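Side-chain contacts in molybdopterin molybdotransferase (Pyrococcus horikoshii, PDB 1UZ5), which probably catalyses the insertion of molybdate into adenylylated molybdopterin, a magnesium-dependent late step of molybdenum cofactor biosynthesis: residues D119-R122 and I127-Y130; K285-G290 and L308-L313. One frame throughout, in Å; residues are numbered along the deposited sequence.

Interaction 1: residues D119-R122 and I127-Y130; sequences DVER and ILIY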
loop_
_atom_site.group_PDB
_atom_site.type_symbol
_atom_site.label_atom_id
_atom_site.label_comp_id
_atom_site.label_asym_id
_atom_site.label_seq_id
_atom_site.Cartn_x
_atom_site.Cartn_y
_atom_site.Cartn_z
ATOM N N ASP A 119 -40.228 -26.100 5.310
ATOM C CA ASP A 119 -40.822 -26.691 4.116
ATOM C C ASP A 119 -41.099 -28.186 4.188
ATOM O O ASP A 119 -41.338 -28.826 3.165
ATOM C CB ASP A 119 -39.967 -26.391 2.881
ATOM C CG ASP A 119 -39.898 -24.909 2.567
ATOM O OD1 ASP A 119 -40.949 -24.241 2.642
ATOM O OD2 ASP A 119 -38.801 -24.412 2.236
ATOM N N VAL A 120 -41.068 -28.751 5.388
ATOM C CA VAL A 120 -41.352 -30.171 5.543
ATOM C C VAL A 120 -42.212 -30.338 6.781
ATOM O O VAL A 120 -42.310 -29.423 7.598
ATOM C CB VAL A 120 -40.063 -31.016 5.732
ATOM C CG1 VAL A 120 -39.028 -30.634 4.686
ATOM C CG2 VAL A 120 -39.514 -30.829 7.141
ATOM N N GLU A 121 -42.837 -31.501 6.915
ATOM C CA GLU A 121 -43.667 -31.788 8.076
ATOM C C GLU A 121 -43.046 -32.958 8.834
ATOM O O GLU A 121 -42.790 -34.015 8.256
ATOM C CB GLU A 121 -45.101 -32.128 7.645
ATOM C CG GLU A 121 -45.992 -32.611 8.786
ATOM C CD GLU A 121 -47.463 -32.659 8.411
ATOM O OE1 GLU A 121 -48.054 -31.580 8.195
ATOM O OE2 GLU A 121 -48.027 -33.771 8.330
ATOM N N ARG A 122 -42.801 -32.763 10.125
ATOM C CA ARG A 122 -42.197 -33.801 10.953
ATOM C C ARG A 122 -43.216 -34.774 11.530
ATOM O O ARG A 122 -44.202 -34.358 12.132
ATOM C CB ARG A 122 -41.415 -33.155 12.097
ATOM C CG ARG A 122 -40.233 -32.314 11.649
ATOM C CD ARG A 122 -39.653 -31.561 12.824
ATOM N NE ARG A 122 -39.293 -32.460 13.913
ATOM C CZ ARG A 122 -38.914 -32.054 15.120
ATOM N NH1 ARG A 122 -38.847 -30.757 15.394
ATOM N NH2 ARG A 122 -38.600 -32.943 16.053
ATOM N N ILE A 127 -39.881 -37.263 7.994
ATOM C CA ILE A 127 -40.341 -35.998 7.456
ATOM C C ILE A 127 -41.064 -36.201 6.129
ATOM O O ILE A 127 -40.772 -37.142 5.389
ATOM C CB ILE A 127 -39.166 -35.005 7.252
ATOM C CG1 ILE A 127 -38.146 -35.583 6.272
ATOM C CG2 ILE A 127 -38.494 -34.713 8.588
ATOM C CD1 ILE A 127 -37.019 -34.603 5.913
ATOM N N LEU A 128 -42.015 -35.316 5.843
ATOM C CA LEU A 128 -42.775 -35.383 4.602
ATOM C C LEU A 128 -42.365 -34.226 3.703
ATOM O O LEU A 128 -42.330 -33.074 4.135
ATOM C CB LEU A 128 -44.279 -35.312 4.885
ATOM C CG LEU A 128 -44.905 -36.477 5.657
ATOM C CD1 LEU A 128 -46.377 -36.183 5.904
ATOM C CD2 LEU A 128 -44.744 -37.770 4.871
ATOM N N ILE A 129 -42.056 -34.552 2.455
ATOM C CA ILE A 129 -41.629 -33.573 1.466
ATOM C C ILE A 129 -42.683 -33.513 0.363
ATOM O O ILE A 129 -43.048 -34.539 -0.211
ATOM C CB ILE A 129 -40.259 -33.974 0.883
ATOM C CG1 ILE A 129 -39.246 -34.093 2.030
ATOM C CG2 ILE A 129 -39.799 -32.950 -0.145
ATOM C CD1 ILE A 129 -37.884 -34.584 1.610
ATOM N N TYR A 130 -43.156 -32.305 0.073
ATOM C CA TYR A 130 -44.211 -32.091 -0.918
ATOM C C TYR A 130 -43.728 -31.490 -2.234
ATOM O O TYR A 130 -44.493 -31.389 -3.196
ATOM C CB TYR A 130 -45.280 -31.172 -0.317
ATOM C CG TYR A 130 -45.867 -31.682 0.982
ATOM C CD1 TYR A 130 -46.910 -32.605 0.983
ATOM C CD2 TYR A 130 -45.360 -31.260 2.213
ATOM C CE1 TYR A 130 -47.436 -33.101 2.178
ATOM C CE2 TYR A 130 -45.879 -31.752 3.415
ATOM C CZ TYR A 130 -46.917 -32.672 3.386
ATOM O OH TYR A 130 -47.431 -33.166 4.561
HETATM O O HOH W 1 -41.711 -30.033 0.808
#
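Glu-121 and Leu-128 face each other as the hydrogen-bonded pair of an antiparallel beta hairpin, with strand 120-123 at the sheet's margin and strand 126-129 hydrogen-bonded to strand 75-83. Leu-128 N gives a bond of 2.8 Å to Glu-121 O, and Glu-121 N returns one of 3.2 Å to Leu-128 O, reached in the carbonyl plane at a lone pair.

The side chain of Glu-121 can be followed outward. Its CB sits at the edge of the Tyr-130 ring, 4.0 Å from Tyr-130 OH. CG then lies anti to the backbone N (chi1 173°), and the chain runs on extended beside Leu-128, pointing the same way. CD comes to 3.9 Å from Tyr-130 OH and OE1 to 4.0 Å from it, while OE2 approaches Leu-128 CD1 at 3.8 Å; the carboxylate and ring planes stand 77° apart. A long, flexible acid suits this place, since its extended chain carries the charge to the exposed side.

On the other face Val-120, Ile-127 and Ile-129 give an apolar patch, and beta-branched side chains suit a strand. Val-120 CG2 rests 4.2 Å from Ile-127 CB; Tyr-59 touches both residues, and Ile-115 touches Val-120 and Ile-129. A water joins Asp-119 O to Tyr-130 N, donating to the first and accepting from the second at 2.8 Å.

The chemistry is thus two-sided: backbone bonds set the pairing, hydrocarbon gathers on one face, and on the other the exposed carboxylate, making no hydrogen bond across the hairpin, is probably left to solvent.

Interaction 2: residues K285-G290 and L308-L313; sequences KPTIIG and LTNFTL. With SO4 (sulfate ion), chain E.
With chi1 at -58°, Thr-287 carries OG1 beside its own backbone N, while Asn-310 (chi1 -77°) swings its amide likewise beside its N; the two side chains thereby approach from opposite directions. The setting is the alpha/beta layering of the probable molybdopterin-binding domain, where helix 304-322 packs against a mixed sheet containing strand 288-292.

The contact is small and buried. Thr-287 OG1 lies 2.5 Å from the atom modelled as Asn-310 ND2, a distance to be read with caution because the amide is probably turned over. The firm partner of the threonine hydroxyl is Gly-284 O, to which it is hydrogen-bonded. Threonine suits the spot because it pairs a polar atom with a methyl, and its side chain also touches Leu-300 and Leu-314. Asparagine, short and polar, reaches from the helix to the threonine and rests on Leu-300 as well. In the strand that follows, Ile-289 packs on Leu-314 of the same helix, whereas Ile-288 meets helix 263-271, so helices are placed against successive residues of one strand.

Just before the strand, a sulfate probably taken from the crystallisation liquor accepts a hydrogen bond at O4 from Lys-285 N, 3.0 Å long with an angle of 155° at the hydrogen; Arg-346 also binds it. The lysine side chain is poorly ordered, so the position of its ammonium relative to the sulfate is not well defined.

Within the helix, Leu-308 O takes two bonds, from Thr-312 N at 3.0 Å and from Thr-312 OG1 at 2.9 Å, the two donors arriving from opposite faces of the carbonyl plane.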
loop_
_atom_site.group_PDB
_atom_site.type_symbol
_atom_site.label_atom_id
_atom_site.label_comp_id
_atom_site.label_asym_id
_atom_site.label_seq_id
_atom_site.Cartn_x
_atom_site.Cartn_y
_atom_site.Cartn_z
ATOM N N LYS A 285 17.118 22.958 -9.016
ATOM C CA LYS A 285 18.173 23.197 -9.989
ATOM C C LYS A 285 19.495 22.573 -9.538
ATOM O O LYS A 285 20.140 21.866 -10.306
ATOM C CB LYS A 285 18.355 24.703 -10.203
ATOM C CG LYS A 285 19.516 25.081 -11.108
ATOM C CD LYS A 285 19.682 26.594 -11.172
ATOM C CE LYS A 285 20.868 26.993 -12.038
ATOM N NZ LYS A 285 21.051 28.471 -12.079
ATOM N N PRO A 286 19.909 22.817 -8.281
ATOM C CA PRO A 286 21.166 22.265 -7.764
ATOM C C PRO A 286 21.111 20.824 -7.241
ATOM O O PRO A 286 22.110 20.310 -6.733
ATOM C CB PRO A 286 21.527 23.248 -6.662
ATOM C CG PRO A 286 20.187 23.546 -6.075
ATOM C CD PRO A 286 19.319 23.752 -7.304
ATOM N N THR A 287 19.959 20.171 -7.367
ATOM C CA THR A 287 19.806 18.799 -6.880
ATOM C C THR A 287 20.917 17.860 -7.348
ATOM O O THR A 287 21.309 17.866 -8.514
ATOM C CB THR A 287 18.443 18.214 -7.298
ATOM O OG1 THR A 287 17.396 19.050 -6.791
ATOM C CG2 THR A 287 18.271 16.810 -6.742
ATOM N N ILE A 288 21.418 17.053 -6.421
ATOM C CA ILE A 288 22.491 16.108 -6.699
ATOM C C ILE A 288 22.030 14.652 -6.569
ATOM O O ILE A 288 21.200 14.326 -5.719
ATOM C CB ILE A 288 23.659 16.310 -5.709
ATOM C CG1 ILE A 288 24.169 17.749 -5.795
ATOM C CG2 ILE A 288 24.775 15.326 -6.007
ATOM C CD1 ILE A 288 25.160 18.103 -4.706
ATOM N N ILE A 289 22.576 13.788 -7.418
ATOM C CA ILE A 289 22.271 12.360 -7.384
ATOM C C ILE A 289 23.579 11.624 -7.629
ATOM O O ILE A 289 24.209 11.794 -8.674
ATOM C CB ILE A 289 21.269 11.938 -8.474
ATOM C CG1 ILE A 289 19.979 12.742 -8.348
ATOM C CG2 ILE A 289 20.952 10.453 -8.333
ATOM C CD1 ILE A 289 18.969 12.437 -9.426
ATOM N N GLY A 290 23.993 10.819 -6.658
ATOM C CA GLY A 290 25.228 10.079 -6.802
ATOM C C GLY A 290 25.152 8.680 -6.224
ATOM O O GLY A 290 24.074 8.191 -5.863
ATOM N N LEU A 308 10.350 18.626 -0.543
ATOM C CA LEU A 308 9.216 17.722 -0.672
ATOM C C LEU A 308 8.960 17.384 -2.136
ATOM O O LEU A 308 8.738 16.224 -2.492
ATOM C CB LEU A 308 7.977 18.370 -0.053
ATOM C CG LEU A 308 6.672 17.578 -0.055
ATOM C CD1 LEU A 308 6.889 16.210 0.572
ATOM C CD2 LEU A 308 5.615 18.366 0.705
ATOM N N THR A 309 8.995 18.406 -2.984
ATOM C CA THR A 309 8.773 18.215 -4.409
ATOM C C THR A 309 9.841 17.328 -5.028
ATOM O O THR A 309 9.524 16.376 -5.740
ATOM C CB THR A 309 8.741 19.564 -5.151
ATOM O OG1 THR A 309 7.535 20.255 -4.816
ATOM C CG2 THR A 309 8.801 19.357 -6.661
ATOM N N ASN A 310 11.108 17.632 -4.760
ATOM C CA ASN A 310 12.191 16.836 -5.322
ATOM C C ASN A 310 12.217 15.425 -4.743
ATOM O O ASN A 310 12.600 14.475 -5.425
ATOM C CB ASN A 310 13.532 17.526 -5.087
ATOM C CG ASN A 310 13.760 18.690 -6.036
ATOM O OD1 ASN A 310 12.913 19.572 -6.174
ATOM N ND2 ASN A 310 14.911 18.696 -6.692
ATOM N N PHE A 311 11.820 15.294 -3.482
ATOM C CA PHE A 311 11.777 13.992 -2.822
ATOM C C PHE A 311 10.801 13.106 -3.594
ATOM O O PHE A 311 11.115 11.977 -3.967
ATOM C CB PHE A 311 11.299 14.162 -1.375
ATOM C CG PHE A 311 10.915 12.870 -0.692
ATOM C CD1 PHE A 311 11.884 11.957 -0.303
ATOM C CD2 PHE A 311 9.583 12.589 -0.416
ATOM C CE1 PHE A 311 11.533 10.782 0.357
ATOM C CE2 PHE A 311 9.217 11.417 0.244
ATOM C CZ PHE A 311 10.197 10.513 0.631
ATOM N N THR A 312 9.616 13.652 -3.838
ATOM C CA THR A 312 8.559 12.949 -4.548
ATOM C C THR A 312 8.948 12.557 -5.970
ATOM O O THR A 312 8.677 11.439 -6.417
ATOM C CB THR A 312 7.299 13.818 -4.604
ATOM O OG1 THR A 312 6.867 14.104 -3.270
ATOM C CG2 THR A 312 6.181 13.103 -5.363
ATOM N N LEU A 313 9.592 13.480 -6.676
ATOM C CA LEU A 313 10.000 13.243 -8.054
ATOM C C LEU A 313 11.157 12.274 -8.235
ATOM O O LEU A 313 11.153 11.468 -9.164
ATOM C CB LEU A 313 10.363 14.570 -8.725
ATOM C CG LEU A 313 9.208 15.501 -9.091
ATOM C CD1 LEU A 313 9.745 16.864 -9.496
ATOM C CD2 LEU A 313 8.405 14.878 -10.225
HETATM S S SO4 E . 16.008 26.560 -7.991
HETATM O O1 SO4 E . 16.294 27.828 -8.966
HETATM O O2 SO4 E . 17.300 26.223 -7.431
HETATM O O3 SO4 E . 15.128 26.879 -7.082
HETATM O O4 SO4 E . 15.609 25.531 -8.914
#

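Interaction 1 lies wholly earlier in the chain than interaction 2, and the two never meet: their centres are 77 Å apart, their nearest atoms about 59 Å, on opposite sides of the centre of this elongated molecule. They share no sheet. Residues 119-122 and 127-130 form a local hairpin at one margin of the sheet in the N-terminal family region, whereas 285-290 and 308-313 join a strand to a helix in the probable molybdopterin-binding region, with strand 295-300 lying between them in sequence. The two contacts thus belong to separate parts of an extended chain, one in each of two well-spaced regions.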